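Local coordinates for trehalose synthase regulatory protein (Candida albicans, PDB 5HUS) that probably helps regulate trehalose synthesis in a pathogenic yeast and has a C-terminal domain of the trehalose-phosphatase family in the HAD clan, at residues E159-E162 against R163-T167. Sequence-based numbering, arbitrary orientation.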
loop_
_atom_site.group_PDB
_atom_site.type_symbol
_atom_site.label_atom_id
_atom_site.label_comp_id
_atom_site.label_asym_id
_atom_site.label_seq_id
_atom_site.Cartn_x
_atom_site.Cartn_y
_atom_site.Cartn_z
ATOM N N GLU A 159 9.956 -27.539 6.375
ATOM C CA GLU A 159 10.472 -28.826 5.915
ATOM C C GLU A 159 11.928 -28.727 5.458
ATOM O O GLU A 159 12.720 -29.645 5.679
ATOM C CB GLU A 159 9.596 -29.375 4.785
ATOM C CG GLU A 159 8.259 -29.922 5.261
ATOM C CD GLU A 159 8.416 -31.124 6.174
ATOM O OE1 GLU A 159 9.090 -32.095 5.767
ATOM O OE2 GLU A 159 7.874 -31.096 7.299
ATOM N N ASP A 160 12.271 -27.612 4.820
ATOM C CA ASP A 160 13.649 -27.327 4.432
ATOM C C ASP A 160 13.747 -25.862 4.017
ATOM O O ASP A 160 13.448 -25.513 2.878
ATOM C CB ASP A 160 14.112 -28.243 3.295
ATOM C CG ASP A 160 15.617 -28.154 3.035
ATOM O OD1 ASP A 160 16.251 -27.160 3.447
ATOM O OD2 ASP A 160 16.168 -29.084 2.409
ATOM N N ARG A 161 14.164 -25.011 4.948
ATOM C CA ARG A 161 14.201 -23.574 4.704
ATOM C C ARG A 161 15.129 -23.224 3.542
ATOM O O ARG A 161 14.839 -22.319 2.756
ATOM C CB ARG A 161 14.631 -22.833 5.970
ATOM C CG ARG A 161 14.607 -21.321 5.842
ATOM C CD ARG A 161 14.931 -20.658 7.168
ATOM N NE ARG A 161 16.065 -21.307 7.816
ATOM C CZ ARG A 161 17.336 -21.046 7.532
ATOM N NH1 ARG A 161 17.643 -20.144 6.607
ATOM N NH2 ARG A 161 18.302 -21.690 8.174
ATOM N N GLU A 162 16.231 -23.955 3.431
ATOM C CA GLU A 162 17.219 -23.711 2.385
ATOM C C GLU A 162 16.656 -24.014 0.999
ATOM O O GLU A 162 16.819 -23.226 0.069
ATOM C CB GLU A 162 18.476 -24.549 2.635
ATOM C CG GLU A 162 19.764 -23.744 2.642
ATOM C CD GLU A 162 19.762 -22.654 3.695
ATOM O OE1 GLU A 162 19.650 -22.983 4.897
ATOM O OE2 GLU A 162 19.868 -21.466 3.320
ATOM N N ARG A 163 15.999 -25.161 0.864
ATOM C CA ARG A 163 15.375 -25.537 -0.400
ATOM C C ARG A 163 14.274 -24.550 -0.770
ATOM O O ARG A 163 14.133 -24.165 -1.933
ATOM C CB ARG A 163 14.802 -26.951 -0.324
ATOM C CG ARG A 163 14.061 -27.377 -1.578
ATOM C CD ARG A 163 13.313 -28.681 -1.375
ATOM N NE ARG A 163 12.587 -29.073 -2.580
ATOM C CZ ARG A 163 11.868 -30.185 -2.693
ATOM N NH1 ARG A 163 11.772 -31.024 -1.668
ATOM N NH2 ARG A 163 11.243 -30.459 -3.831
ATOM N N SER A 164 13.501 -24.147 0.232
ATOM C CA SER A 164 12.413 -23.199 0.035
ATOM C C SER A 164 12.933 -21.867 -0.496
ATOM O O SER A 164 12.485 -21.393 -1.543
ATOM C CB SER A 164 11.652 -22.988 1.343
ATOM O OG SER A 164 10.509 -22.176 1.143
ATOM N N LEU A 165 13.883 -21.271 0.222
ATOM C CA LEU A 165 14.481 -20.001 -0.189
ATOM C C LEU A 165 15.130 -20.094 -1.565
ATOM O O LEU A 165 15.057 -19.154 -2.362
ATOM C CB LEU A 165 15.520 -19.538 0.835
ATOM C CG LEU A 165 14.984 -19.022 2.169
ATOM C CD1 LEU A 165 16.126 -18.832 3.148
ATOM C CD2 LEU A 165 14.225 -17.720 1.969
ATOM N N ASP A 166 15.774 -21.228 -1.830
ATOM C CA ASP A 166 16.398 -21.468 -3.123
ATOM C C ASP A 166 15.350 -21.451 -4.230
ATOM O O ASP A 166 15.534 -20.805 -5.264
ATOM C CB ASP A 166 17.149 -22.804 -3.120
ATOM C CG ASP A 166 18.474 -22.732 -2.372
ATOM O OD1 ASP A 166 18.700 -21.744 -1.641
ATOM O OD2 ASP A 166 19.286 -23.671 -2.510
ATOM N N THR A 167 14.245 -22.156 -4.002
ATOM C CA THR A 167 13.174 -22.238 -4.988
ATOM C C THR A 167 12.517 -20.878 -5.212
ATOM O O THR A 167 12.205 -20.512 -6.347
ATOM C CB THR A 167 12.105 -23.264 -4.573
ATOM O OG1 THR A 167 12.700 -24.563 -4.501
ATOM C CG2 THR A 167 10.968 -23.300 -5.584
#
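Asp160 meets Arg163 at the start of helix 161-179. Its OD1 accepts a weak hydrogen bond from Arg163 N at 3.3 Å. The N-H points almost straight at the oxygen (168°). A second weak hydrogen bond, more bent, reaches the same OD1 from Glu162 N. Asp160 CG also rests 3.7 Å from Arg163 CB, and the two side chains cross at about a right angle. With CG turned anti to the backbone N (chi1 -169°), beside the carbonyl carbon, the carboxylate comes back over the first turn. Asp160 is the N-cap, and its negative charge probably interacts favourably with the helix dipole.

The backbone of Asp160 starts the i to i+4 series: Ser164 N donates to its O at 3.0 Å. The helix belongs to the smaller alpha/beta domain, which corresponds to the cap domain of HAD trehalose-phosphatases, and Asp160 separates it from the short helix 156-159. Leu165 N follows in the series, 2.9 Å from Arg161 O. On that flank Leu165 CD1 lies alongside the Arg161 stem, 4.0 Å from Arg161 CG, and the two side chains point the same way.

Ser164 is buried at the junction of the two helices; its OG is hydrogen-bonded to Ser156 OG, and both it and Leu165 touch Phe157. The extended Arg163 chain reaches Leu137 and Pro138, and its NH2 makes a weak hydrogen bond to Arg136 O.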